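Local coordinates for porin protein associated with imipenem resistance (Acinetobacter baumannii, PDB 4FUV) that forms an eight-stranded beta-barrel in the outer membrane and probably takes part in uptake of ornithine and the antibiotic imipenem, at residues 19-24 with 32-37; 42-47 with 75-80; 121-126 with 199-204. One frame throughout, in Å; residues are numbered along the deposited sequence.

Contact 1 of 3, residues 19-24 with 32-37; sequences VGARAE and GALLWQ. With C8E ((hydroxyethyloxy)tri(ethyloxy)octane), chain F.
G32 faces A23 in a non-hydrogen-bonded antiparallel pair, and the CA of G32 comes within 3.0 Å of the carbonyl O of R22 as a CA-H...O contact. The carboxylate of E24 also reaches G32, its CD 3.9 Å from the G32 CA. At A33 the pairing is hydrogen-bonded in both directions, the shorter bond running from R22 N to A33 O (2.9 Å). The methyl of A33 lies obliquely beside the R22 guanidinium. R22 takes the crowded position at chi1 (75°), with CG between the backbone N and the carbonyl carbon, and then runs extended to NE, which forms a salt bridge with E24 OE1 (2.8 Å). Beyond this pair, R22 NH1 is salt-bridged to E80 OE2, while E24 OE2 is salt-bridged to K218 and lies close to Y76 OH. L34 turns to the other face, where its CD1 makes a loose apolar contact with the A21 methyl (4.2 Å); the A23 methyl on that face lies 3.8 Å from O12 of a bound detergent, C8E. L35 returns to the charged side. It crosses R22 at about a right angle and lays CD2 over one face of the guanidinium, 3.8 Å from NH1. Its O receives V19 N at 2.8 Å and, weakly, G20 N, so that two residues stand against one. W36 faces away from 19-24 and sends NE1 to L16 O. This is an antiparallel hairpin with a classic beta bulge at V19-G20, in the wall of an outer-membrane barrel, with R22 and E24 on the face that is probably the interior, while A21, A23 and L34 lie on the other, where detergent is bound near A23.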
loop_
_atom_site.group_PDB
_atom_site.type_symbol
_atom_site.label_atom_id
_atom_site.label_comp_id
_atom_site.label_asym_id
_atom_site.label_seq_id
_atom_site.Cartn_x
_atom_site.Cartn_y
_atom_site.Cartn_z
ATOM N N VAL A 19 24.674 -26.664 -24.922
ATOM C CA VAL A 19 25.639 -25.589 -24.781
ATOM C C VAL A 19 25.786 -25.235 -23.310
ATOM O O VAL A 19 26.755 -24.597 -22.901
ATOM C CB VAL A 19 25.181 -24.336 -25.551
ATOM C CG1 VAL A 19 25.299 -24.568 -27.038
ATOM C CG2 VAL A 19 23.713 -23.962 -25.154
ATOM N N GLY A 20 24.817 -25.653 -22.503
ATOM C CA GLY A 20 24.867 -25.319 -21.098
ATOM C C GLY A 20 23.699 -25.826 -20.293
ATOM O O GLY A 20 22.917 -26.676 -20.732
ATOM N N ALA A 21 23.585 -25.285 -19.090
ATOM C CA ALA A 21 22.575 -25.718 -18.147
ATOM C C ALA A 21 22.191 -24.535 -17.269
ATOM O O ALA A 21 22.897 -23.524 -17.207
ATOM C CB ALA A 21 23.094 -26.871 -17.305
ATOM N N ARG A 22 21.056 -24.633 -16.606
ATOM C CA ARG A 22 20.685 -23.562 -15.712
ATOM C C ARG A 22 20.024 -24.118 -14.467
ATOM O O ARG A 22 19.444 -25.202 -14.498
ATOM C CB ARG A 22 19.788 -22.539 -16.420
ATOM C CG ARG A 22 18.345 -22.970 -16.662
ATOM C CD ARG A 22 17.568 -21.931 -17.472
ATOM N NE ARG A 22 16.215 -22.394 -17.783
ATOM C CZ ARG A 22 15.515 -22.053 -18.865
ATOM N NH1 ARG A 22 16.025 -21.219 -19.777
ATOM N NH2 ARG A 22 14.288 -22.546 -19.032
ATOM N N ALA A 23 20.151 -23.375 -13.376
ATOM C CA ALA A 23 19.453 -23.674 -12.137
ATOM C C ALA A 23 18.431 -22.578 -11.927
ATOM O O ALA A 23 18.715 -21.408 -12.191
ATOM C CB ALA A 23 20.435 -23.708 -10.970
ATOM N N GLU A 24 17.247 -22.947 -11.442
ATOM C CA GLU A 24 16.171 -21.984 -11.333
ATOM C C GLU A 24 15.257 -22.279 -10.155
ATOM O O GLU A 24 15.143 -23.419 -9.695
ATOM C CB GLU A 24 15.364 -21.939 -12.640
ATOM C CG GLU A 24 14.562 -23.221 -12.941
ATOM C CD GLU A 24 14.382 -23.473 -14.442
ATOM O OE1 GLU A 24 15.223 -22.997 -15.241
ATOM O OE2 GLU A 24 13.400 -24.134 -14.827
ATOM N N GLY A 32 15.991 -27.092 -12.735
ATOM C CA GLY A 32 16.782 -26.488 -13.788
ATOM C C GLY A 32 16.540 -27.139 -15.125
ATOM O O GLY A 32 15.611 -27.927 -15.275
ATOM N N ALA A 33 17.400 -26.823 -16.086
ATOM C CA ALA A 33 17.224 -27.273 -17.460
ATOM C C ALA A 33 18.561 -27.468 -18.161
ATOM O O ALA A 33 19.568 -26.862 -17.788
ATOM C CB ALA A 33 16.341 -26.270 -18.263
ATOM N N LEU A 34 18.553 -28.326 -19.176
ATOM C CA LEU A 34 19.672 -28.453 -20.110
ATOM C C LEU A 34 19.318 -27.541 -21.268
ATOM O O LEU A 34 18.127 -27.401 -21.604
ATOM C CB LEU A 34 19.747 -29.898 -20.604
ATOM C CG LEU A 34 21.026 -30.723 -20.508
ATOM C CD1 LEU A 34 21.852 -30.333 -19.303
ATOM C CD2 LEU A 34 20.653 -32.194 -20.463
ATOM N N LEU A 35 20.323 -26.913 -21.872
ATOM C CA LEU A 35 20.074 -25.900 -22.909
ATOM C C LEU A 35 20.806 -26.259 -24.193
ATOM O O LEU A 35 22.007 -26.565 -24.144
ATOM C CB LEU A 35 20.597 -24.536 -22.453
ATOM C CG LEU A 35 20.094 -23.919 -21.137
ATOM C CD1 LEU A 35 20.930 -22.669 -20.767
ATOM C CD2 LEU A 35 18.640 -23.564 -21.269
ATOM N N TRP A 36 20.101 -26.192 -25.325
ATOM C CA TRP A 36 20.711 -26.359 -26.645
ATOM C C TRP A 36 20.540 -25.052 -27.401
ATOM O O TRP A 36 19.556 -24.339 -27.190
ATOM C CB TRP A 36 20.037 -27.476 -27.461
ATOM C CG TRP A 36 20.274 -28.874 -26.958
ATOM C CD1 TRP A 36 21.138 -29.814 -27.483
ATOM C CD2 TRP A 36 19.648 -29.498 -25.842
ATOM N NE1 TRP A 36 21.081 -30.973 -26.757
ATOM C CE2 TRP A 36 20.167 -30.807 -25.732
ATOM C CE3 TRP A 36 18.688 -29.078 -24.906
ATOM C CZ2 TRP A 36 19.767 -31.699 -24.749
ATOM C CZ3 TRP A 36 18.295 -29.967 -23.913
ATOM C CH2 TRP A 36 18.830 -31.263 -23.846
ATOM N N GLN A 37 21.497 -24.738 -28.274
ATOM C CA GLN A 37 21.397 -23.559 -29.130
ATOM C C GLN A 37 21.590 -24.010 -30.585
ATOM O O GLN A 37 22.648 -24.511 -30.965
ATOM C CB GLN A 37 22.418 -22.489 -28.706
ATOM C CG GLN A 37 22.160 -21.057 -29.212
ATOM C CD GLN A 37 21.038 -20.310 -28.463
ATOM O OE1 GLN A 37 20.949 -20.360 -27.238
ATOM N NE2 GLN A 37 20.189 -19.600 -29.213
HETATM C C4 C8E F . 18.876 -12.575 -10.607
HETATM C C5 C8E F . 18.519 -14.054 -10.539
HETATM C C6 C8E F . 19.642 -14.862 -9.894
HETATM C C7 C8E F . 19.075 -15.990 -9.037
HETATM O O9 C8E F . 18.745 -20.826 -8.433
HETATM C C10 C8E F . 19.222 -21.726 -7.454
HETATM C C11 C8E F . 18.144 -22.760 -7.135
HETATM O O12 C8E F . 18.411 -24.009 -7.748
HETATM C C13 C8E F . 17.885 -25.092 -7.011
HETATM C C14 C8E F . 18.667 -26.363 -7.312
HETATM C C16 C8E F . 16.598 -29.369 -7.856
HETATM C C17 C8E F . 15.838 -30.312 -8.783
HETATM O O18 C8E F . 15.356 -31.411 -8.041
HETATM C C19 C8E F . 14.426 -31.031 -7.054
HETATM C C20 C8E F . 13.770 -32.276 -6.466
HETATM O O21 C8E F . 13.864 -32.212 -5.061
#

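Contact 2 of 3, residues 42-47 with 75-80; sequences VGLALG and VYLNAE. With C8E ((hydroxyethyloxy)tri(ethyloxy)octane), chain C.
In the barrel hairpin of strands 42-56 and 64-81, the hydrogen-bonded antiparallel pair of G47 and Y76 sets the tyrosine ring over the glycine. The G47 CA sits 3.8 Å from the ring centroid, 20° off the normal, a CH-pi contact displaced toward the rim. In Y76, CG lies between the backbone N and the carbonyl carbon (chi1 68°), and CZ comes 3.6 Å from G47 CA. Six backbone hydrogen bonds join G43 to E80, A45 to N78 and G47 to Y76, two for each pair. On the Y76 face, the A45 methyl lies 3.8 Å from E80 OE2, while E80 OE1 is salt-bridged to R82. The opposite face is apolar: L44 and L77 cross obliquely with L44 CG 3.8 Å from L77 CD1, and that same CD1 lies 4.0 Å from L46 CB. Further along, V75 CG2 meets C7 of a C8E detergent at 3.6 Å. The hydroxyl of Y76, beside E24, hydrogen-bonds with R22 NH2. The chemistry thus divides by face, leucines and valine suiting a lipid-facing exterior, while R22 and R82 would probably favour an ionised E80 on what is likely the barrel interior.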
loop_
_atom_site.group_PDB
_atom_site.type_symbol
_atom_site.label_atom_id
_atom_site.label_comp_id
_atom_site.label_asym_id
_atom_site.label_seq_id
_atom_site.Cartn_x
_atom_site.Cartn_y
_atom_site.Cartn_z
ATOM N N VAL A 42 17.645 -19.299 -32.162
ATOM C CA VAL A 42 16.745 -20.382 -31.789
ATOM C C VAL A 42 17.427 -21.388 -30.884
ATOM O O VAL A 42 18.455 -21.986 -31.228
ATOM C CB VAL A 42 16.145 -21.102 -33.014
ATOM C CG1 VAL A 42 15.236 -22.261 -32.568
ATOM C CG2 VAL A 42 15.338 -20.122 -33.847
ATOM N N GLY A 43 16.840 -21.566 -29.709
ATOM C CA GLY A 43 17.391 -22.473 -28.734
ATOM C C GLY A 43 16.304 -23.298 -28.098
ATOM O O GLY A 43 15.110 -23.109 -28.371
ATOM N N LEU A 44 16.730 -24.203 -27.229
ATOM C CA LEU A 44 15.836 -25.189 -26.634
ATOM C C LEU A 44 16.216 -25.386 -25.179
ATOM O O LEU A 44 17.404 -25.443 -24.856
ATOM C CB LEU A 44 15.987 -26.503 -27.386
ATOM C CG LEU A 44 14.832 -27.483 -27.413
ATOM C CD1 LEU A 44 13.573 -26.797 -27.952
ATOM C CD2 LEU A 44 15.244 -28.654 -28.289
ATOM N N ALA A 45 15.210 -25.471 -24.313
ATOM C CA ALA A 45 15.398 -25.752 -22.894
ATOM C C ALA A 45 14.558 -26.945 -22.450
ATOM O O ALA A 45 13.335 -26.966 -22.624
ATOM C CB ALA A 45 15.038 -24.514 -22.043
ATOM N N LEU A 46 15.218 -27.937 -21.864
ATOM C CA LEU A 46 14.534 -29.091 -21.311
ATOM C C LEU A 46 14.776 -29.102 -19.818
ATOM O O LEU A 46 15.913 -29.281 -19.366
ATOM C CB LEU A 46 15.075 -30.384 -21.922
ATOM C CG LEU A 46 14.574 -31.703 -21.326
ATOM C CD1 LEU A 46 13.100 -31.928 -21.615
ATOM C CD2 LEU A 46 15.405 -32.871 -21.846
ATOM N N GLY A 47 13.705 -28.941 -19.047
ATOM C CA GLY A 47 13.848 -28.711 -17.624
ATOM C C GLY A 47 12.943 -29.505 -16.708
ATOM O O GLY A 47 11.971 -30.122 -17.134
ATOM N N VAL A 75 7.784 -31.318 -15.895
ATOM C CA VAL A 75 8.827 -31.462 -16.912
ATOM C C VAL A 75 8.453 -30.588 -18.101
ATOM O O VAL A 75 7.330 -30.674 -18.597
ATOM C CB VAL A 75 8.941 -32.914 -17.434
ATOM C CG1 VAL A 75 10.014 -33.011 -18.520
ATOM C CG2 VAL A 75 9.228 -33.876 -16.309
ATOM N N TYR A 76 9.386 -29.778 -18.586
ATOM C CA TYR A 76 9.054 -28.873 -19.687
ATOM C C TYR A 76 10.064 -28.863 -20.823
ATOM O O TYR A 76 11.274 -29.079 -20.630
ATOM C CB TYR A 76 8.801 -27.449 -19.168
ATOM C CG TYR A 76 10.042 -26.746 -18.616
ATOM C CD1 TYR A 76 10.899 -26.031 -19.460
ATOM C CD2 TYR A 76 10.342 -26.776 -17.260
ATOM C CE1 TYR A 76 12.031 -25.383 -18.966
ATOM C CE2 TYR A 76 11.475 -26.140 -16.753
ATOM C CZ TYR A 76 12.312 -25.425 -17.622
ATOM O OH TYR A 76 13.439 -24.768 -17.168
ATOM N N LEU A 77 9.556 -28.613 -22.017
ATOM C CA LEU A 77 10.414 -28.426 -23.178
ATOM C C LEU A 77 10.007 -27.135 -23.882
ATOM O O LEU A 77 8.879 -27.014 -24.382
ATOM C CB LEU A 77 10.299 -29.610 -24.128
ATOM C CG LEU A 77 11.165 -29.503 -25.378
ATOM C CD1 LEU A 77 12.646 -29.438 -24.991
ATOM C CD2 LEU A 77 10.894 -30.671 -26.306
ATOM N N ASN A 78 10.913 -26.164 -23.890
ATOM C CA ASN A 78 10.649 -24.885 -24.547
ATOM C C ASN A 78 11.609 -24.576 -25.673
ATOM O O ASN A 78 12.818 -24.809 -25.554
ATOM C CB ASN A 78 10.709 -23.725 -23.547
ATOM C CG ASN A 78 9.612 -23.798 -22.528
ATOM O OD1 ASN A 78 8.515 -24.224 -22.844
ATOM N ND2 ASN A 78 9.901 -23.386 -21.296
ATOM N N ALA A 79 11.065 -24.032 -26.752
ATOM C CA ALA A 79 11.877 -23.294 -27.725
ATOM C C ALA A 79 12.080 -21.884 -27.186
ATOM O O ALA A 79 11.141 -21.276 -26.652
ATOM C CB ALA A 79 11.173 -23.240 -29.068
ATOM N N GLU A 80 13.294 -21.357 -27.311
ATOM C CA GLU A 80 13.540 -19.960 -26.969
ATOM C C GLU A 80 13.975 -19.168 -28.209
ATOM O O GLU A 80 14.956 -19.501 -28.876
ATOM C CB GLU A 80 14.583 -19.833 -25.849
ATOM C CG GLU A 80 14.259 -20.680 -24.614
ATOM C CD GLU A 80 15.214 -20.419 -23.460
ATOM O OE1 GLU A 80 16.343 -19.924 -23.699
ATOM O OE2 GLU A 80 14.829 -20.703 -22.307
HETATM C C1 C8E C . 16.388 -32.713 -17.549
HETATM C C2 C8E C . 14.923 -33.131 -17.441
HETATM C C3 C8E C . 14.780 -34.463 -16.713
HETATM C C4 C8E C . 13.354 -35.010 -16.759
HETATM C C5 C8E C . 12.813 -35.268 -15.358
HETATM C C6 C8E C . 11.914 -36.500 -15.263
HETATM C C7 C8E C . 10.812 -36.278 -14.227
HETATM C C8 C8E C . 9.854 -37.461 -14.152
HETATM O O9 C8E C . 8.650 -37.079 -13.521
HETATM C C10 C8E C . 7.605 -36.842 -14.438
#

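Contact 3 of 3, residues 121-126 with 199-204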
loop_
_atom_site.group_PDB
_atom_site.type_symbol
_atom_site.label_atom_id
_atom_site.label_comp_id
_atom_site.label_asym_id
_atom_site.label_seq_id
_atom_site.Cartn_x
_atom_site.Cartn_y
_atom_site.Cartn_z
ATOM N N ARG A 121 -13.082 -11.356 3.825
ATOM C CA ARG A 121 -13.947 -11.234 2.648
ATOM C C ARG A 121 -13.935 -12.532 1.854
ATOM O O ARG A 121 -12.869 -13.094 1.602
ATOM C CB ARG A 121 -13.448 -10.084 1.762
ATOM C CG ARG A 121 -14.375 -9.652 0.634
ATOM C CD ARG A 121 -13.905 -8.279 0.105
ATOM N NE ARG A 121 -14.674 -7.786 -1.039
ATOM C CZ ARG A 121 -15.890 -7.253 -0.964
ATOM N NH1 ARG A 121 -16.513 -7.158 0.206
ATOM N NH2 ARG A 121 -16.495 -6.822 -2.067
ATOM N N VAL A 122 -15.116 -13.022 1.481
ATOM C CA VAL A 122 -15.216 -14.248 0.691
ATOM C C VAL A 122 -16.205 -14.031 -0.448
ATOM O O VAL A 122 -17.349 -13.622 -0.218
ATOM C CB VAL A 122 -15.651 -15.467 1.550
ATOM C CG1 VAL A 122 -15.713 -16.731 0.697
ATOM C CG2 VAL A 122 -14.693 -15.674 2.721
ATOM N N ASN A 123 -15.762 -14.281 -1.679
ATOM C CA ASN A 123 -16.606 -14.047 -2.857
ATOM C C ASN A 123 -17.221 -12.637 -2.872
ATOM O O ASN A 123 -18.415 -12.469 -3.132
ATOM C CB ASN A 123 -17.710 -15.109 -2.931
ATOM C CG ASN A 123 -18.431 -15.117 -4.265
ATOM O OD1 ASN A 123 -17.805 -15.037 -5.318
ATOM N ND2 ASN A 123 -19.761 -15.200 -4.223
ATOM N N ASN A 124 -16.405 -11.630 -2.571
ATOM C CA ASN A 124 -16.836 -10.223 -2.610
ATOM C C ASN A 124 -17.902 -9.873 -1.579
ATOM O O ASN A 124 -18.664 -8.920 -1.753
ATOM C CB ASN A 124 -17.297 -9.819 -4.020
ATOM C CG ASN A 124 -16.213 -10.026 -5.060
ATOM O OD1 ASN A 124 -15.036 -9.806 -4.787
ATOM N ND2 ASN A 124 -16.602 -10.474 -6.248
ATOM N N GLN A 125 -17.952 -10.655 -0.508
ATOM C CA GLN A 125 -18.848 -10.370 0.602
ATOM C C GLN A 125 -18.041 -10.335 1.891
ATOM O O GLN A 125 -17.142 -11.162 2.101
ATOM C CB GLN A 125 -19.970 -11.405 0.694
ATOM C CG GLN A 125 -20.951 -11.126 1.822
ATOM C CD GLN A 125 -22.127 -12.088 1.856
ATOM O OE1 GLN A 125 -22.657 -12.481 0.816
ATOM N NE2 GLN A 125 -22.558 -12.452 3.063
ATOM N N ASP A 126 -18.336 -9.353 2.731
ATOM C CA ASP A 126 -17.640 -9.210 4.002
ATOM C C ASP A 126 -18.286 -10.082 5.074
ATOM O O ASP A 126 -19.515 -10.180 5.143
ATOM C CB ASP A 126 -17.646 -7.752 4.451
ATOM C CG ASP A 126 -16.845 -6.850 3.515
ATOM O OD1 ASP A 126 -15.837 -7.314 2.945
ATOM O OD2 ASP A 126 -17.224 -5.679 3.356
ATOM N N ASN A 199 -18.252 -21.904 -1.321
ATOM C CA ASN A 199 -18.614 -22.671 -2.518
ATOM C C ASN A 199 -18.700 -21.839 -3.792
ATOM O O ASN A 199 -18.424 -22.338 -4.882
ATOM C CB ASN A 199 -19.959 -23.377 -2.302
ATOM C CG ASN A 199 -19.870 -24.484 -1.284
ATOM O OD1 ASN A 199 -18.784 -24.999 -1.017
ATOM N ND2 ASN A 199 -21.011 -24.867 -0.713
ATOM N N ALA A 200 -19.120 -20.583 -3.659
ATOM C CA ALA A 200 -19.150 -19.686 -4.804
ATOM C C ALA A 200 -17.731 -19.485 -5.310
ATOM O O ALA A 200 -17.487 -19.529 -6.512
ATOM C CB ALA A 200 -19.756 -18.363 -4.436
ATOM N N GLU A 201 -16.801 -19.282 -4.379
ATOM C CA GLU A 201 -15.393 -19.093 -4.727
ATOM C C GLU A 201 -14.767 -20.347 -5.333
ATOM O O GLU A 201 -14.003 -20.257 -6.281
ATOM C CB GLU A 201 -14.587 -18.606 -3.530
ATOM C CG GLU A 201 -14.350 -17.098 -3.575
ATOM C CD GLU A 201 -13.393 -16.634 -2.507
ATOM O OE1 GLU A 201 -13.248 -15.410 -2.316
ATOM O OE2 GLU A 201 -12.780 -17.502 -1.858
ATOM N N ALA A 202 -15.116 -21.510 -4.796
ATOM C CA ALA A 202 -14.669 -22.762 -5.382
ATOM C C ALA A 202 -15.163 -22.837 -6.819
ATOM O O ALA A 202 -14.400 -23.184 -7.720
ATOM C CB ALA A 202 -15.158 -23.960 -4.573
ATOM N N ARG A 203 -16.427 -22.480 -7.036
ATOM C CA ARG A 203 -16.993 -22.532 -8.379
ATOM C C ARG A 203 -16.314 -21.589 -9.369
ATOM O O ARG A 203 -16.135 -21.948 -10.531
ATOM C CB ARG A 203 -18.504 -22.291 -8.356
ATOM C CG ARG A 203 -19.281 -23.444 -7.756
ATOM N N LYS A 204 -15.947 -20.390 -8.922
ATOM C CA LYS A 204 -15.244 -19.451 -9.802
ATOM C C LYS A 204 -13.925 -20.035 -10.256
ATOM O O LYS A 204 -13.555 -19.943 -11.428
ATOM C CB LYS A 204 -14.992 -18.105 -9.115
ATOM C CG LYS A 204 -16.250 -17.286 -8.826
ATOM C CD LYS A 204 -15.961 -15.796 -8.994
ATOM C CE LYS A 204 -16.976 -14.910 -8.276
ATOM N NZ LYS A 204 -18.393 -15.310 -8.495
HETATM O O HOH W 1 -13.520 -11.947 -2.434
#
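N123 and K204 cross at about a right angle, with K204 CE 3.1 Å from N123 OD1. The other branch of the amide, ND2, rests 3.2 Å from the methyl of A200, a tight approach, and donates a hydrogen bond to OE1 of Q192 outside the two segments. N123 CG stands anti to the backbone N (chi1 -168°), which puts CG 3.5 Å from the A200 CB. Beside it E201 reaches out, extended beyond CG, and its OE1 accepts the backbone N of N123 at 2.8 Å in a nearly straight bond (170°), the N-H coming from above the carboxylate plane. E201 also crosses V122 at about a right angle, its CD 4.0 Å from V122 CG1. The peptide N-H that E201 grips belongs to a type I' turn from V122 to Q125, which closes the beta hairpin of strands 119-122 and 125-129 with a two-residue loop, N123-N124. A200, E201 and K204 share one side of helix 194-207, so the hairpin tip lies across that side. A water accepts N124 N (2.9 Å) and donates weakly to E201 OE1. At the far side of the turn, R121 NH1 forms a salt bridge with D126 OD1 (2.8 Å), and D126 OD2 in turn meets R118 of the second subunit.

In the fold
Along the chain the contacts come in series, 1, then 2, then 3. Contacts 1 and 2 lie on successive hairpins, their centres 9 Å apart, and strands 29-37 and 42-56 join them as neighbours through a backbone hydrogen bond from L34 N to L46 O. Their side chains R22, E24, Y76 and E80 also meet in one polar cluster, probably on the inner side of the barrel wall. Contact 3 sits on the opposite side of the chain's centre, its own centre about 42 Å from that of contact 1 and about 38 Å from that of contact 2. There a short hairpin meets helix 194-207, and the second subunit approaches the hairpin, well away from the charged cluster at the other end.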